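Local coordinates for protein esterase (Thermotoga maritima, PDB 3DOH) that probably hydrolyses carboxylic esters, as a thermostable esterase that joins an immunoglobulin-like domain to an alpha/beta-hydrolase domain, at residues L108-Q114 with E127-Q133. Residues are numbered along the deposited sequence; the frame is centred on the assembly and turned at random.
Sequences LDYIVSQ and EPFTSKQ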
loop_
_atom_site.group_PDB
_atom_site.type_symbol
_atom_site.label_atom_id
_atom_site.label_comp_id
_atom_site.label_asym_id
_atom_site.label_seq_id
_atom_site.Cartn_x
_atom_site.Cartn_y
_atom_site.Cartn_z
ATOM N N LEU A 108 -34.799 -7.048 -8.520
ATOM C CA LEU A 108 -33.781 -7.299 -7.482
ATOM C C LEU A 108 -33.708 -8.742 -7.064
ATOM O O LEU A 108 -34.731 -9.358 -6.818
ATOM C CB LEU A 108 -33.997 -6.413 -6.244
ATOM C CG LEU A 108 -33.636 -4.949 -6.466
ATOM C CD1 LEU A 108 -33.977 -4.102 -5.235
ATOM C CD2 LEU A 108 -32.150 -4.878 -6.840
ATOM N N ASP A 109 -32.484 -9.227 -6.903
ATOM C CA ASP A 109 -32.223 -10.618 -6.767
ATOM C C ASP A 109 -31.076 -11.002 -5.790
ATOM O O ASP A 109 -29.875 -10.967 -6.128
ATOM C CB ASP A 109 -31.904 -11.118 -8.146
ATOM C CG ASP A 109 -32.604 -12.383 -8.450
ATOM O OD1 ASP A 109 -32.523 -13.300 -7.598
ATOM O OD2 ASP A 109 -33.249 -12.447 -9.524
ATOM N N TYR A 110 -31.465 -11.419 -4.592
ATOM C CA TYR A 110 -30.552 -11.541 -3.502
ATOM C C TYR A 110 -30.677 -12.860 -2.825
ATOM O O TYR A 110 -31.759 -13.439 -2.730
ATOM C CB TYR A 110 -30.854 -10.481 -2.469
ATOM C CG TYR A 110 -30.150 -9.188 -2.705
ATOM C CD1 TYR A 110 -30.385 -8.433 -3.865
ATOM C CD2 TYR A 110 -29.258 -8.684 -1.758
ATOM C CE1 TYR A 110 -29.739 -7.207 -4.065
ATOM C CE2 TYR A 110 -28.610 -7.471 -1.949
ATOM C CZ TYR A 110 -28.854 -6.741 -3.088
ATOM O OH TYR A 110 -28.186 -5.553 -3.266
ATOM N N ILE A 111 -29.555 -13.329 -2.312
ATOM C CA ILE A 111 -29.592 -14.434 -1.402
ATOM C C ILE A 111 -28.779 -14.048 -0.185
ATOM O O ILE A 111 -27.754 -13.358 -0.311
ATOM C CB ILE A 111 -29.186 -15.751 -2.085
ATOM C CG1 ILE A 111 -29.032 -16.891 -1.087
ATOM C CG2 ILE A 111 -27.951 -15.582 -2.925
ATOM C CD1 ILE A 111 -28.948 -18.233 -1.857
ATOM N N VAL A 112 -29.290 -14.466 0.972
ATOM C CA VAL A 112 -28.807 -14.066 2.242
ATOM C C VAL A 112 -28.574 -15.299 3.064
ATOM O O VAL A 112 -29.355 -16.262 2.977
ATOM C CB VAL A 112 -29.867 -13.241 2.962
ATOM C CG1 VAL A 112 -29.415 -12.853 4.398
ATOM C CG2 VAL A 112 -30.185 -12.021 2.166
ATOM N N SER A 113 -27.526 -15.265 3.893
ATOM C CA SER A 113 -27.290 -16.339 4.830
ATOM C C SER A 113 -26.899 -15.954 6.238
ATOM O O SER A 113 -26.072 -15.071 6.464
ATOM C CB SER A 113 -26.211 -17.245 4.306
ATOM O OG SER A 113 -26.802 -18.197 3.483
ATOM N N GLN A 114 -27.477 -16.680 7.179
ATOM C CA GLN A 114 -26.896 -16.787 8.483
ATOM C C GLN A 114 -26.043 -18.007 8.482
ATOM O O GLN A 114 -26.546 -19.077 8.281
ATOM C CB GLN A 114 -27.967 -16.951 9.525
ATOM C CG GLN A 114 -27.397 -16.915 10.886
ATOM C CD GLN A 114 -28.290 -17.618 11.812
ATOM O OE1 GLN A 114 -29.484 -17.350 11.822
ATOM N NE2 GLN A 114 -27.743 -18.553 12.587
ATOM N N GLU A 127 -30.540 -21.912 14.156
ATOM C CA GLU A 127 -29.615 -22.593 13.266
ATOM C C GLU A 127 -29.433 -21.817 11.950
ATOM O O GLU A 127 -30.322 -21.059 11.538
ATOM C CB GLU A 127 -30.051 -24.058 13.033
ATOM C CG GLU A 127 -29.961 -24.978 14.292
ATOM C CD GLU A 127 -28.512 -25.263 14.773
ATOM O OE1 GLU A 127 -27.685 -25.707 13.952
ATOM O OE2 GLU A 127 -28.194 -25.050 15.974
ATOM N N PRO A 128 -28.253 -21.961 11.316
ATOM C CA PRO A 128 -28.000 -21.430 9.970
ATOM C C PRO A 128 -29.161 -21.625 8.953
ATOM O O PRO A 128 -29.842 -22.661 8.959
ATOM C CB PRO A 128 -26.780 -22.219 9.531
ATOM C CG PRO A 128 -26.045 -22.497 10.784
ATOM C CD PRO A 128 -27.059 -22.612 11.882
ATOM N N PHE A 129 -29.391 -20.620 8.107
ATOM C CA PHE A 129 -30.377 -20.708 7.021
ATOM C C PHE A 129 -29.858 -19.949 5.813
ATOM O O PHE A 129 -28.967 -19.119 5.930
ATOM C CB PHE A 129 -31.759 -20.145 7.445
ATOM C CG PHE A 129 -31.853 -18.636 7.369
ATOM C CD1 PHE A 129 -32.171 -17.993 6.145
ATOM C CD2 PHE A 129 -31.584 -17.852 8.493
ATOM C CE1 PHE A 129 -32.238 -16.623 6.068
ATOM C CE2 PHE A 129 -31.625 -16.486 8.418
ATOM C CZ PHE A 129 -31.966 -15.867 7.213
ATOM N N THR A 130 -30.441 -20.212 4.657
ATOM C CA THR A 130 -30.095 -19.504 3.437
ATOM C C THR A 130 -31.380 -19.279 2.704
ATOM O O THR A 130 -32.280 -20.091 2.795
ATOM C CB THR A 130 -29.177 -20.321 2.564
ATOM O OG1 THR A 130 -28.050 -20.711 3.339
ATOM C CG2 THR A 130 -28.696 -19.512 1.372
ATOM N N SER A 131 -31.466 -18.171 1.972
ATOM C CA SER A 131 -32.742 -17.693 1.451
ATOM C C SER A 131 -32.546 -16.605 0.400
ATOM O O SER A 131 -31.695 -15.728 0.551
ATOM C CB SER A 131 -33.624 -17.173 2.588
ATOM O OG SER A 131 -34.867 -16.702 2.096
ATOM N N LYS A 132 -33.340 -16.668 -0.665
ATOM C CA LYS A 132 -33.646 -15.474 -1.485
ATOM C C LYS A 132 -34.368 -14.454 -0.571
ATOM O O LYS A 132 -34.722 -14.781 0.568
ATOM C CB LYS A 132 -34.508 -15.849 -2.698
ATOM C CG LYS A 132 -33.746 -16.463 -3.889
ATOM C CD LYS A 132 -34.539 -17.673 -4.449
ATOM C CE LYS A 132 -34.106 -18.169 -5.885
ATOM N NZ LYS A 132 -32.615 -18.479 -6.094
ATOM N N GLN A 133 -34.535 -13.216 -1.032
ATOM C CA GLN A 133 -35.325 -12.236 -0.285
ATOM C C GLN A 133 -36.822 -12.508 -0.460
ATOM O O GLN A 133 -37.236 -13.216 -1.367
ATOM C CB GLN A 133 -35.034 -10.825 -0.764
ATOM C CG GLN A 133 -35.737 -10.436 -2.036
ATOM C CD GLN A 133 -34.908 -10.759 -3.251
ATOM O OE1 GLN A 133 -35.201 -10.300 -4.348
ATOM N NE2 GLN A 133 -33.848 -11.532 -3.070
HETATM O O HOH W 1 -26.857 -20.856 5.879
#
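Gln114 and Phe129 form a hydrogen-bonded pair of two antiparallel strands, and their side chains leave the sheet on the same face. CB of Gln114 lies 3.9 Å from CE2 of Phe129, and the amide plane stands perpendicular to the ring. With CG of Phe129 between its own backbone N and carbonyl carbon (chi1 81°), the ring swings back toward the partner strand and lies against the backbone, the N of Gln114 over one face. Two bonds tie the pair: Gln114 N gives to Phe129 O at 3.1 Å, and Phe129 N returns one to Gln114 O at 3.2 Å. A long amide suits Gln114 because its CB meets the ring while the rest of the chain carries the buried end to its partners, NE2 to the carbonyls of Val116 and Val126, OE1 to the hydroxyl of Tyr29.

At the other end Gln133 bends at chi2 (-90°), and its amide runs alongside the backbone of Leu108 and Tyr110. An amide can both give and accept, which suits a site beside N-H and C=O groups; the backbone N of Gln133 makes only a weak bond to Tyr110 O. Between the two ends of the pairing, Val112 N gives a hydrogen bond to Ser131 O at 2.7 Å. On the reverse face Ser113 OG and Thr130 OG1 share a hydrogen bond of 2.8 Å, and a water joins Thr130 OG1 to Gln114 O. Thr130 CG2 meets CD1 of Ile111 at 3.5 Å; both residues are branched at CB, which favours an extended backbone.

This pairing joins strands 110-114 and 129-139 of the immunoglobulin-like domain. Strand 43-48 bonds the other edge of 110-114; Val112 and Phe129 pack on strand 19-29, Gln133 on Val9 and Leu11 of strand 8-16, while Ile111 and Thr130 meet Leu115 of a second subunit.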